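Local coordinates for protein acyl-CoA dehydrogenase (Slackia heliotrinireducens, PDB 4RM7) that is of unknown function but has the acyl-CoA dehydrogenase fold, with helical N- and C-terminal domains and a beta-stranded domain between them in sequence, in a four-chain assembly, at residues Leu254-Ala259 with Arg360-Ala365; Glu332-Ala337 with Ser354-Cys359; Leu295-Asn300 with Lys323-Lys328; Leu80-Gly85 with Ala260-Val265. All coordinates share one frame; numbering follows the deposited sequence.

In the fold
From the N terminus, L80-G85 opens contact 4, whose loop runs through the beta strands of the middle domain before closing at A260-V265 on helix 234-270. Just ahead of that closure, L254-A259 on the same helix opens contact 1, so contacts 4 and 1 cross. Inside the long loop of contact 1 lie two shorter ones in series: contact 3 joins helices 282-311 and 316-341, then contact 2 joins helices 316-341 and 351-362. R360-A365 finally closes contact 1. Contacts 1, 2 and 3 therefore hold together the C-terminal helical domain, while contact 4 fastens helix 70-84 of the N-terminal domain onto it.

Contact 1 (Leu254-Ala259 with Arg360-Ala365)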
loop_
_atom_site.group_PDB
_atom_site.type_symbol
_atom_site.label_atom_id
_atom_site.label_comp_id
_atom_site.label_asym_id
_atom_site.label_seq_id
_atom_site.Cartn_x
_atom_site.Cartn_y
_atom_site.Cartn_z
ATOM N N LEU A 254 2.956 -18.513 7.977
ATOM C CA LEU A 254 4.242 -18.469 7.311
ATOM C C LEU A 254 4.440 -19.719 6.446
ATOM O O LEU A 254 4.846 -19.657 5.282
ATOM C CB LEU A 254 5.342 -18.356 8.354
ATOM C CG LEU A 254 6.779 -18.569 7.905
ATOM C CD1 LEU A 254 7.180 -17.521 6.860
ATOM C CD2 LEU A 254 7.703 -18.553 9.127
ATOM N N GLY A 255 4.145 -20.860 7.037
ATOM C CA GLY A 255 4.273 -22.118 6.348
ATOM C C GLY A 255 3.401 -22.162 5.114
ATOM O O GLY A 255 3.872 -22.526 4.037
ATOM N N GLU A 256 2.129 -21.808 5.256
ATOM C CA GLU A 256 1.227 -21.894 4.118
ATOM C C GLU A 256 1.665 -20.902 3.039
ATOM O O GLU A 256 1.679 -21.235 1.852
ATOM C CB GLU A 256 -0.214 -21.631 4.536
ATOM C CG GLU A 256 -0.777 -22.662 5.478
ATOM C CD GLU A 256 -2.297 -22.632 5.509
ATOM O OE1 GLU A 256 -2.880 -22.297 6.564
ATOM O OE2 GLU A 256 -2.914 -22.956 4.475
ATOM N N ALA A 257 2.013 -19.686 3.463
ATOM C CA ALA A 257 2.497 -18.662 2.553
ATOM C C ALA A 257 3.715 -19.177 1.789
ATOM O O ALA A 257 3.863 -18.971 0.583
ATOM C CB ALA A 257 2.846 -17.364 3.329
ATOM N N GLN A 258 4.579 -19.876 2.502
ATOM C CA GLN A 258 5.778 -20.407 1.888
ATOM C C GLN A 258 5.419 -21.433 0.798
ATOM O O GLN A 258 6.119 -21.539 -0.215
ATOM C CB GLN A 258 6.678 -21.026 2.961
ATOM C CG GLN A 258 7.957 -21.603 2.423
ATOM C CD GLN A 258 8.843 -20.539 1.820
ATOM O OE1 GLN A 258 9.371 -19.703 2.535
ATOM N NE2 GLN A 258 9.014 -20.568 0.496
ATOM N N ALA A 259 4.324 -22.175 1.007
ATOM C CA ALA A 259 3.884 -23.199 0.056
ATOM C C ALA A 259 3.373 -22.546 -1.225
ATOM O O ALA A 259 3.651 -23.017 -2.331
ATOM C CB ALA A 259 2.809 -24.071 0.671
ATOM N N ARG A 360 -6.270 -15.441 4.963
ATOM C CA ARG A 360 -7.215 -14.375 5.277
ATOM C C ARG A 360 -7.851 -14.618 6.628
ATOM O O ARG A 360 -8.114 -13.676 7.358
ATOM C CB ARG A 360 -8.308 -14.269 4.211
ATOM C CG ARG A 360 -9.282 -13.116 4.443
ATOM C CD ARG A 360 -8.595 -11.783 4.190
ATOM N NE ARG A 360 -9.373 -10.602 4.605
ATOM C CZ ARG A 360 -9.635 -10.272 5.869
ATOM N NH1 ARG A 360 -9.218 -11.049 6.866
ATOM N NH2 ARG A 360 -10.340 -9.177 6.137
ATOM N N GLY A 361 -8.089 -15.885 6.951
ATOM C CA GLY A 361 -8.678 -16.278 8.225
ATOM C C GLY A 361 -7.761 -16.034 9.420
ATOM O O GLY A 361 -8.200 -15.695 10.513
ATOM N N TYR A 362 -6.468 -16.185 9.210
ATOM C CA TYR A 362 -5.510 -15.866 10.245
ATOM C C TYR A 362 -5.580 -14.398 10.712
ATOM O O TYR A 362 -5.163 -14.071 11.812
ATOM C CB TYR A 362 -4.114 -16.216 9.744
ATOM C CG TYR A 362 -3.899 -17.707 9.583
ATOM C CD1 TYR A 362 -4.530 -18.618 10.429
ATOM C CD2 TYR A 362 -3.081 -18.206 8.582
ATOM C CE1 TYR A 362 -4.332 -19.979 10.289
ATOM C CE2 TYR A 362 -2.872 -19.565 8.438
ATOM C CZ TYR A 362 -3.493 -20.446 9.293
ATOM O OH TYR A 362 -3.283 -21.794 9.141
ATOM N N GLN A 363 -6.136 -13.515 9.897
ATOM C CA GLN A 363 -6.287 -12.126 10.311
ATOM C C GLN A 363 -7.362 -11.948 11.380
ATOM O O GLN A 363 -7.426 -10.884 11.986
ATOM C CB GLN A 363 -6.595 -11.246 9.116
ATOM C CG GLN A 363 -5.422 -11.099 8.158
ATOM C CD GLN A 363 -5.713 -10.094 7.049
ATOM O OE1 GLN A 363 -5.687 -10.433 5.869
ATOM N NE2 GLN A 363 -5.991 -8.853 7.429
ATOM N N PHE A 364 -8.194 -12.977 11.599
ATOM C CA PHE A 364 -9.198 -12.991 12.689
ATOM C C PHE A 364 -8.820 -13.856 13.879
ATOM O O PHE A 364 -9.272 -13.621 14.998
ATOM C CB PHE A 364 -10.554 -13.500 12.207
ATOM C CG PHE A 364 -11.138 -12.692 11.120
ATOM C CD1 PHE A 364 -11.686 -11.458 11.388
ATOM C CD2 PHE A 364 -11.149 -13.162 9.825
ATOM C CE1 PHE A 364 -12.238 -10.711 10.379
ATOM C CE2 PHE A 364 -11.697 -12.415 8.819
ATOM C CZ PHE A 364 -12.240 -11.193 9.091
ATOM N N ALA A 365 -8.023 -14.879 13.628
ATOM C CA ALA A 365 -7.707 -15.855 14.659
ATOM C C ALA A 365 -6.783 -15.251 15.692
ATOM O O ALA A 365 -5.843 -14.538 15.343
ATOM C CB ALA A 365 -7.060 -17.094 14.046
#
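E256 and Y362 meet through a single hydrogen bond, the phenol hydroxyl of Y362 donating from OH to OE1 of E256 at 2.7 Å. The donor approaches almost in line with the C-O bond of the carboxylate rather than from either flank of the oxygen. The two side chains cross at about a right angle, and the carboxylate plane stands 82° from that of the ring. OE1 lies at the ring edge, near the ring plane, 3.3 Å from CE2 of Y362, and does not sit over a face. Both residues reach across with similar first torsions: CG of E256 is anti to the carbonyl carbon (chi1 -65°) and its chain runs on extended, while the tyrosine ring leaves its backbone the same way (chi1 -68°). Two long side chains thus span a gap that the backbones do not close, which explains why the shared surface is small although both residues are buried. The other carboxylate oxygen, OE2 of E256, lies near the carboxylate of D358. Beyond the tyrosine the chain turns, with G361 O accepting from the backbone N of both F364 and A365, and K323 NZ binds the carbonyls of Y362 and A365. C87 packs against both E256 and Y362. R360, pointing elsewhere, is hydrogen-bonded to S335 and Q339 of the second subunit. This buried tyrosine-glutamate pair belongs to the C-terminal helical bundle of the acyl-CoA dehydrogenase fold, where it links helix 234-270 to helix 351-362.

Contact 2 (Glu332-Ala337 with Ser354-Cys359); sequences EVASDA and SIWQDC
A334 points its methyl toward helix 351-362, where it meets both I355 and W356. Its CB lies 3.8 Å from CG2 of I355 and 3.7 Å from CA of W356, so it touches a branch methyl and also presses against the backbone of the opposing helix. The CB atoms of A334 and W356 are 4.0 Å apart. This small side chain lets the two segments run close together, with an axis separation of 8.5 Å and an antiparallel course at 160°. I355 presents CG2, not its longer CG1-CD1 arm, to the alanine. W356 takes a different path: its CG is anti to the backbone N (chi1 174°), which carries the indole along the flank of helix 316-341 toward S335. There the pyrrole side of the ring makes the contact, NE1 of W356 lying 3.7 Å from CB of S335 and CD1 about as close. The serine approaches the indole obliquely, and no hydrogen bond crosses between the segments: the join is made by apolar and van der Waals contact alone. The same indole stacks on W356 of the second subunit, placing this helix pair beside a subunit interface. Within the chain, I355 and A337 turn to helix 234-270, touching A260, while V333 and A337 pack on helix 282-311 through M298 and M291. S354 and D358, on helix 351-362, touch R36 of helix 29-38.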
loop_
_atom_site.group_PDB
_atom_site.type_symbol
_atom_site.label_atom_id
_atom_site.label_comp_id
_atom_site.label_asym_id
_atom_site.label_seq_id
_atom_site.Cartn_x
_atom_site.Cartn_y
_atom_site.Cartn_z
ATOM N N GLU A 332 -1.161 -11.543 1.388
ATOM C CA GLU A 332 -0.672 -10.818 0.215
ATOM C C GLU A 332 0.243 -11.703 -0.644
ATOM O O GLU A 332 0.149 -11.695 -1.889
ATOM C CB GLU A 332 0.046 -9.533 0.647
ATOM C CG GLU A 332 -0.873 -8.569 1.384
ATOM C CD GLU A 332 -0.183 -7.308 1.896
ATOM O OE1 GLU A 332 1.060 -7.189 1.763
ATOM O OE2 GLU A 332 -0.905 -6.433 2.425
ATOM N N VAL A 333 1.113 -12.474 0.015
ATOM C CA VAL A 333 1.939 -13.433 -0.700
ATOM C C VAL A 333 1.082 -14.464 -1.452
ATOM O O VAL A 333 1.285 -14.726 -2.652
ATOM C CB VAL A 333 2.906 -14.153 0.249
ATOM C CG1 VAL A 333 3.661 -15.277 -0.488
ATOM C CG2 VAL A 333 3.887 -13.164 0.791
ATOM N N ALA A 334 0.126 -15.053 -0.753
ATOM C CA ALA A 334 -0.725 -16.043 -1.391
ATOM C C ALA A 334 -1.491 -15.428 -2.579
ATOM O O ALA A 334 -1.594 -16.034 -3.645
ATOM C CB ALA A 334 -1.673 -16.630 -0.378
ATOM N N SER A 335 -1.996 -14.210 -2.400
ATOM C CA SER A 335 -2.698 -13.509 -3.469
ATOM C C SER A 335 -1.799 -13.231 -4.689
ATOM O O SER A 335 -2.231 -13.417 -5.841
ATOM C CB SER A 335 -3.281 -12.198 -2.949
ATOM O OG SER A 335 -4.074 -11.582 -3.955
ATOM N N ASP A 336 -0.569 -12.779 -4.429
ATOM C CA ASP A 336 0.438 -12.579 -5.478
ATOM C C ASP A 336 0.777 -13.876 -6.192
ATOM O O ASP A 336 0.987 -13.884 -7.414
ATOM C CB ASP A 336 1.727 -11.970 -4.917
ATOM C CG ASP A 336 1.616 -10.471 -4.684
ATOM O OD1 ASP A 336 0.940 -9.806 -5.496
ATOM O OD2 ASP A 336 2.194 -9.966 -3.682
ATOM N N ALA A 337 0.838 -14.966 -5.432
ATOM C CA ALA A 337 1.021 -16.284 -6.038
ATOM C C ALA A 337 -0.136 -16.617 -6.974
ATOM O O ALA A 337 0.097 -17.092 -8.082
ATOM C CB ALA A 337 1.158 -17.354 -4.980
ATOM N N SER A 354 -6.820 -22.046 -1.824
ATOM C CA SER A 354 -7.149 -22.441 -0.453
ATOM C C SER A 354 -6.235 -21.723 0.514
ATOM O O SER A 354 -6.673 -21.234 1.553
ATOM C CB SER A 354 -7.001 -23.938 -0.232
ATOM O OG SER A 354 -7.449 -24.653 -1.354
ATOM N N ILE A 355 -4.949 -21.676 0.178
ATOM C CA ILE A 355 -3.980 -21.020 1.029
ATOM C C ILE A 355 -4.377 -19.566 1.259
ATOM O O ILE A 355 -4.349 -19.063 2.373
ATOM C CB ILE A 355 -2.596 -21.096 0.411
ATOM C CG1 ILE A 355 -2.090 -22.540 0.478
ATOM C CG2 ILE A 355 -1.628 -20.082 1.090
ATOM C CD1 ILE A 355 -0.799 -22.762 -0.322
ATOM N N TRP A 356 -4.769 -18.901 0.187
ATOM C CA TRP A 356 -5.171 -17.508 0.243
ATOM C C TRP A 356 -6.337 -17.333 1.202
ATOM O O TRP A 356 -6.362 -16.425 2.020
ATOM C CB TRP A 356 -5.536 -17.040 -1.164
ATOM C CG TRP A 356 -6.090 -15.693 -1.267
ATOM C CD1 TRP A 356 -5.439 -14.510 -1.005
ATOM C CD2 TRP A 356 -7.401 -15.338 -1.737
ATOM N NE1 TRP A 356 -6.282 -13.447 -1.265
ATOM C CE2 TRP A 356 -7.486 -13.925 -1.720
ATOM C CE3 TRP A 356 -8.513 -16.075 -2.159
ATOM C CZ2 TRP A 356 -8.637 -13.238 -2.114
ATOM C CZ3 TRP A 356 -9.666 -15.393 -2.535
ATOM C CH2 TRP A 356 -9.719 -13.989 -2.505
ATOM N N GLN A 357 -7.309 -18.218 1.090
ATOM C CA GLN A 357 -8.448 -18.210 1.991
ATOM C C GLN A 357 -8.059 -18.511 3.435
ATOM O O GLN A 357 -8.528 -17.842 4.341
ATOM C CB GLN A 357 -9.489 -19.207 1.505
ATOM C CG GLN A 357 -10.132 -18.791 0.190
ATOM C CD GLN A 357 -11.047 -19.859 -0.380
ATOM O OE1 GLN A 357 -10.864 -21.060 -0.161
ATOM N NE2 GLN A 357 -12.033 -19.427 -1.120
ATOM N N ASP A 358 -7.218 -19.522 3.644
ATOM C CA ASP A 358 -6.688 -19.826 4.974
ATOM C C ASP A 358 -6.038 -18.594 5.580
ATOM O O ASP A 358 -6.340 -18.190 6.719
ATOM C CB ASP A 358 -5.652 -20.959 4.936
ATOM C CG ASP A 358 -6.251 -22.305 4.576
ATOM O OD1 ASP A 358 -7.479 -22.497 4.726
ATOM O OD2 ASP A 358 -5.480 -23.185 4.147
ATOM N N CYS A 359 -5.126 -17.989 4.829
ATOM C CA CYS A 359 -4.351 -16.888 5.400
ATOM C C CYS A 359 -5.237 -15.695 5.761
ATOM O O CYS A 359 -5.020 -15.048 6.776
ATOM C CB CYS A 359 -3.247 -16.488 4.450
ATOM S SG CYS A 359 -1.937 -17.759 4.353
#

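Contact 3 (Leu295-Asn300 with Lys323-Lys328); sequences LTNMRN and KYYVPK
M298, a selenomethionine in this crystal, packs against V326 and Y325 and forms the buried, apolar half of the contact. Its CG is 3.9 Å from CG1 of V326 and equally far from CE2 of Y325, so one methylene fills the angle between the valine and the phenol. The extended chi2 (-178°) keeps the selenium alongside the valine, with SE of M298 4.0 Å from CG1 of V326. V326 turns both methyls to the opposing helix, CG2 approaching CA of M298 at 4.0 Å. The backbones are nearest here as well, the CA atoms of M298 and V326 being 5.4 Å apart. The other part of the contact is a more open, polar margin. Y325 lays its ring obliquely against N297, with CE2 3.7 Å from CB of N297, and the amide plane is turned 67° from the ring. ND2 of N297 offers a weak hydrogen bond to OH of Y325, long at 3.5 Å though fairly straight. Y325 is partly exposed, and N297 of the third subunit packs on both residues, so this margin opens onto a subunit interface. Helix 282-311 and helix 316-341 run broadly antiparallel here, at 139°, and the second is kinked at P327, which has no N-H to give to the turn before. The buried edge continues inward: M298 also touches A329 and A330 farther along helix 316-341, and L254 of helix 234-270, while K323 reaches across to helix 369-386.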
loop_
_atom_site.group_PDB
_atom_site.type_symbol
_atom_site.label_atom_id
_atom_site.label_comp_id
_atom_site.label_asym_id
_atom_site.label_seq_id
_atom_site.Cartn_x
_atom_site.Cartn_y
_atom_site.Cartn_z
ATOM N N LEU A 295 8.241 -12.926 3.154
ATOM C CA LEU A 295 8.501 -14.206 3.815
ATOM C C LEU A 295 9.671 -14.064 4.784
ATOM O O LEU A 295 9.638 -14.603 5.895
ATOM C CB LEU A 295 8.817 -15.304 2.811
ATOM C CG LEU A 295 7.709 -15.852 1.939
ATOM C CD1 LEU A 295 8.302 -16.778 0.881
ATOM C CD2 LEU A 295 6.723 -16.583 2.846
ATOM N N THR A 296 10.704 -13.341 4.350
ATOM C CA THR A 296 11.875 -13.094 5.195
ATOM C C THR A 296 11.455 -12.394 6.486
ATOM O O THR A 296 11.840 -12.804 7.574
ATOM C CB THR A 296 12.939 -12.243 4.468
ATOM O OG1 THR A 296 13.204 -12.809 3.179
ATOM C CG2 THR A 296 14.249 -12.213 5.265
ATOM N N ASN A 297 10.655 -11.346 6.355
ATOM C CA ASN A 297 10.183 -10.586 7.505
ATOM C C ASN A 297 9.305 -11.436 8.447
ATOM O O ASN A 297 9.525 -11.467 9.650
ATOM C CB ASN A 297 9.428 -9.326 7.029
ATOM C CG ASN A 297 10.363 -8.244 6.471
ATOM O OD1 ASN A 297 11.569 -8.257 6.724
ATOM N ND2 ASN A 297 9.800 -7.290 5.734
HETATM N N MSE A 298 8.319 -12.129 7.888
HETATM C CA MSE A 298 7.480 -13.039 8.654
HETATM C C MSE A 298 8.287 -14.010 9.497
HETATM O O MSE A 298 8.007 -14.184 10.686
HETATM C CB MSE A 298 6.580 -13.847 7.732
HETATM C CG MSE A 298 5.502 -13.047 7.036
HETATM SE SE MSE A 298 4.428 -14.272 5.956
HETATM C CE MSE A 298 4.705 -13.437 4.228
ATOM N N ARG A 299 9.283 -14.633 8.871
ATOM C CA ARG A 299 10.067 -15.688 9.505
ATOM C C ARG A 299 10.898 -15.098 10.629
ATOM O O ARG A 299 10.964 -15.648 11.722
ATOM C CB ARG A 299 10.953 -16.397 8.473
ATOM C CG ARG A 299 11.659 -17.634 8.998
ATOM C CD ARG A 299 12.244 -18.500 7.869
ATOM N NE ARG A 299 11.199 -19.237 7.171
ATOM C CZ ARG A 299 10.888 -19.108 5.881
ATOM N NH1 ARG A 299 11.547 -18.243 5.108
ATOM N NH2 ARG A 299 9.890 -19.839 5.371
ATOM N N ASN A 300 11.515 -13.960 10.351
ATOM C CA ASN A 300 12.243 -13.226 11.351
ATOM C C ASN A 300 11.378 -12.854 12.576
ATOM O O ASN A 300 11.846 -12.928 13.701
ATOM C CB ASN A 300 12.828 -11.968 10.727
ATOM C CG ASN A 300 14.109 -12.238 9.964
ATOM O OD1 ASN A 300 14.802 -13.229 10.223
ATOM N ND2 ASN A 300 14.450 -11.339 9.039
ATOM N N LYS A 323 2.013 -10.636 15.322
ATOM C CA LYS A 323 0.634 -10.940 14.944
ATOM C C LYS A 323 0.041 -9.854 14.055
ATOM O O LYS A 323 -0.842 -10.116 13.252
ATOM C CB LYS A 323 -0.241 -11.137 16.189
ATOM C CG LYS A 323 -1.642 -11.650 15.887
ATOM C CD LYS A 323 -1.574 -12.886 14.993
ATOM C CE LYS A 323 -2.914 -13.609 14.901
ATOM N NZ LYS A 323 -4.001 -12.742 14.384
ATOM N N TYR A 324 0.521 -8.627 14.207
ATOM C CA TYR A 324 0.004 -7.521 13.407
ATOM C C TYR A 324 0.434 -7.678 11.959
ATOM O O TYR A 324 -0.314 -7.382 11.033
ATOM C CB TYR A 324 0.496 -6.169 13.963
ATOM C CG TYR A 324 -0.017 -4.951 13.215
ATOM C CD1 TYR A 324 -1.283 -4.448 13.456
ATOM C CD2 TYR A 324 0.776 -4.296 12.280
ATOM C CE1 TYR A 324 -1.757 -3.329 12.782
ATOM C CE2 TYR A 324 0.313 -3.160 11.592
ATOM C CZ TYR A 324 -0.951 -2.688 11.850
ATOM O OH TYR A 324 -1.422 -1.582 11.167
ATOM N N TYR A 325 1.649 -8.166 11.766
ATOM C CA TYR A 325 2.241 -8.123 10.460
ATOM C C TYR A 325 1.968 -9.380 9.629
ATOM O O TYR A 325 1.672 -9.290 8.443
ATOM C CB TYR A 325 3.761 -7.901 10.585
ATOM C CG TYR A 325 4.472 -7.950 9.244
ATOM C CD1 TYR A 325 4.500 -6.832 8.398
ATOM C CD2 TYR A 325 5.091 -9.109 8.814
ATOM C CE1 TYR A 325 5.144 -6.876 7.155
ATOM C CE2 TYR A 325 5.756 -9.162 7.573
ATOM C CZ TYR A 325 5.772 -8.045 6.750
ATOM O OH TYR A 325 6.432 -8.102 5.539
ATOM N N VAL A 326 2.064 -10.543 10.254
ATOM C CA VAL A 326 2.262 -11.775 9.503
ATOM C C VAL A 326 1.036 -12.296 8.748
ATOM O O VAL A 326 1.166 -12.619 7.576
ATOM C CB VAL A 326 2.821 -12.905 10.421
ATOM C CG1 VAL A 326 2.857 -14.263 9.675
ATOM C CG2 VAL A 326 4.231 -12.526 10.864
ATOM N N PRO A 327 -0.140 -12.386 9.398
ATOM C CA PRO A 327 -1.265 -12.921 8.621
ATOM C C PRO A 327 -1.603 -12.056 7.410
ATOM O O PRO A 327 -1.878 -12.594 6.333
ATOM C CB PRO A 327 -2.419 -12.930 9.630
ATOM C CG PRO A 327 -1.749 -13.037 10.966
ATOM C CD PRO A 327 -0.508 -12.188 10.817
ATOM N N LYS A 328 -1.549 -10.737 7.552
ATOM C CA LYS A 328 -1.858 -9.893 6.404
ATOM C C LYS A 328 -0.777 -10.077 5.331
ATOM O O LYS A 328 -1.084 -10.205 4.139
ATOM C CB LYS A 328 -1.973 -8.436 6.815
ATOM C CG LYS A 328 -2.441 -7.531 5.708
ATOM C CD LYS A 328 -2.214 -6.109 6.090
ATOM C CE LYS A 328 -3.106 -5.183 5.295
ATOM N NZ LYS A 328 -2.831 -3.753 5.640
#

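Contact 4 (Leu80-Gly85 with Ala260-Val265); sequences LSRISG and AMEDAV
The guanidinium of R82 meets the carboxylate of E262 edge-on: CD of E262 lies in the guanidinium plane at its rim, while the two flat groups are turned 52° against each other. NH1 of R82 donates to OE2 of E262 at 2.9 Å, using the syn lone pair of that oxygen. The bond is bent, with an N-H...O angle of 142°, and OE2 sits 23° out of the guanidinium plane. This salt bridge, made through one hydrogen bond, comes about because R82 leaves its helix with CG anti to the backbone N and stays extended at chi2, which brings its CD to 3.4 Å from OE2 of E262; a bend at chi3 then turns the guanidinium so that NH1 meets the carboxylate. In the acyl-CoA dehydrogenase fold it ties helix 70-84 of the N-terminal domain to the long helix 234-270 of the C-terminal domain. A water adds a second link, donating to O of R82 and to OE1 of E262, so both carboxylate oxygens are engaged. The arginine is shared, for its NE forms another salt bridge with E79. Where helix 70-84 ends, O of L80 is gripped by two donors from opposite faces of its plane, N and OG of S84, and G85 follows with positive phi. Y384 of the third subunit packs on E262.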
loop_
_atom_site.group_PDB
_atom_site.type_symbol
_atom_site.label_atom_id
_atom_site.label_comp_id
_atom_site.label_asym_id
_atom_site.label_seq_id
_atom_site.Cartn_x
_atom_site.Cartn_y
_atom_site.Cartn_z
ATOM N N LEU A 80 4.950 -28.415 8.563
ATOM C CA LEU A 80 3.788 -29.216 8.197
ATOM C C LEU A 80 2.828 -28.374 7.360
ATOM O O LEU A 80 2.208 -28.873 6.427
ATOM C CB LEU A 80 3.086 -29.764 9.447
ATOM C CG LEU A 80 3.946 -30.803 10.163
ATOM C CD1 LEU A 80 3.263 -31.303 11.387
ATOM C CD2 LEU A 80 4.292 -31.958 9.223
ATOM N N SER A 81 2.725 -27.091 7.691
ATOM C CA SER A 81 1.872 -26.169 6.949
ATOM C C SER A 81 2.442 -25.929 5.572
ATOM O O SER A 81 1.694 -25.696 4.620
ATOM C CB SER A 81 1.727 -24.830 7.676
ATOM O OG SER A 81 1.269 -25.020 9.001
ATOM N N ARG A 82 3.770 -25.987 5.470
ATOM C CA ARG A 82 4.442 -25.777 4.194
ATOM C C ARG A 82 4.203 -26.951 3.259
ATOM O O ARG A 82 3.806 -26.767 2.114
ATOM C CB ARG A 82 5.944 -25.582 4.383
ATOM C CG ARG A 82 6.701 -25.293 3.083
ATOM C CD ARG A 82 8.214 -25.382 3.299
ATOM N NE ARG A 82 8.643 -26.752 3.499
ATOM C CZ ARG A 82 8.715 -27.642 2.513
ATOM N NH1 ARG A 82 8.386 -27.290 1.272
ATOM N NH2 ARG A 82 9.099 -28.885 2.765
ATOM N N ILE A 83 4.464 -28.155 3.757
ATOM C CA ILE A 83 4.275 -29.365 2.974
ATOM C C ILE A 83 2.807 -29.552 2.608
ATOM O O ILE A 83 2.497 -29.901 1.480
ATOM C CB ILE A 83 4.780 -30.613 3.732
ATOM C CG1 ILE A 83 6.296 -30.561 3.912
ATOM C CG2 ILE A 83 4.385 -31.896 3.004
ATOM C CD1 ILE A 83 6.777 -31.481 5.002
ATOM N N SER A 84 1.899 -29.298 3.544
ATOM C CA SER A 84 0.484 -29.566 3.284
ATOM C C SER A 84 -0.215 -28.469 2.497
ATOM O O SER A 84 -1.167 -28.740 1.790
ATOM C CB SER A 84 -0.273 -29.771 4.587
ATOM O OG SER A 84 -0.403 -28.546 5.248
ATOM N N GLY A 85 0.238 -27.227 2.641
ATOM C CA GLY A 85 -0.459 -26.097 2.048
ATOM C C GLY A 85 -1.817 -25.925 2.711
ATOM O O GLY A 85 -2.782 -25.447 2.111
ATOM N N ALA A 260 2.639 -21.451 -1.056
ATOM C CA ALA A 260 2.165 -20.649 -2.170
ATOM C C ALA A 260 3.321 -20.075 -2.994
ATOM O O ALA A 260 3.256 -20.011 -4.222
ATOM C CB ALA A 260 1.285 -19.522 -1.663
HETATM N N MSE A 261 4.371 -19.647 -2.309
HETATM C CA MSE A 261 5.526 -19.096 -2.991
HETATM C C MSE A 261 6.223 -20.173 -3.836
HETATM O O MSE A 261 6.538 -19.939 -5.005
HETATM C CB MSE A 261 6.504 -18.480 -1.990
HETATM C CG MSE A 261 7.824 -18.080 -2.616
HETATM SE SE MSE A 261 7.627 -16.553 -3.815
HETATM C CE MSE A 261 9.478 -15.978 -3.734
ATOM N N GLU A 262 6.445 -21.348 -3.254
ATOM C CA GLU A 262 6.976 -22.477 -4.021
ATOM C C GLU A 262 6.185 -22.778 -5.299
ATOM O O GLU A 262 6.786 -23.011 -6.358
ATOM C CB GLU A 262 7.041 -23.718 -3.162
ATOM C CG GLU A 262 8.018 -23.578 -2.030
ATOM C CD GLU A 262 7.887 -24.693 -1.010
ATOM O OE1 GLU A 262 7.064 -25.610 -1.238
ATOM O OE2 GLU A 262 8.609 -24.660 0.017
ATOM N N ASP A 263 4.853 -22.745 -5.233
ATOM C CA ASP A 263 4.049 -22.993 -6.444
ATOM C C ASP A 263 4.254 -21.890 -7.484
ATOM O O ASP A 263 4.394 -22.174 -8.683
ATOM C CB ASP A 263 2.549 -23.125 -6.120
ATOM C CG ASP A 263 2.240 -24.330 -5.242
ATOM O OD1 ASP A 263 3.130 -25.186 -5.079
ATOM O OD2 ASP A 263 1.110 -24.420 -4.710
ATOM N N ALA A 264 4.262 -20.640 -7.019
ATOM C CA ALA A 264 4.524 -19.489 -7.876
ATOM C C ALA A 264 5.863 -19.639 -8.598
ATOM O O ALA A 264 5.942 -19.492 -9.820
ATOM C CB ALA A 264 4.510 -18.192 -7.052
ATOM N N VAL A 265 6.911 -19.940 -7.835
ATOM C CA VAL A 265 8.239 -20.103 -8.403
ATOM C C VAL A 265 8.259 -21.277 -9.395
ATOM O O VAL A 265 8.781 -21.154 -10.499
ATOM C CB VAL A 265 9.303 -20.303 -7.295
ATOM C CG1 VAL A 265 10.622 -20.655 -7.902
ATOM C CG2 VAL A 265 9.445 -19.024 -6.439
HETATM O O HOH W 1 4.879 -27.355 -0.549
#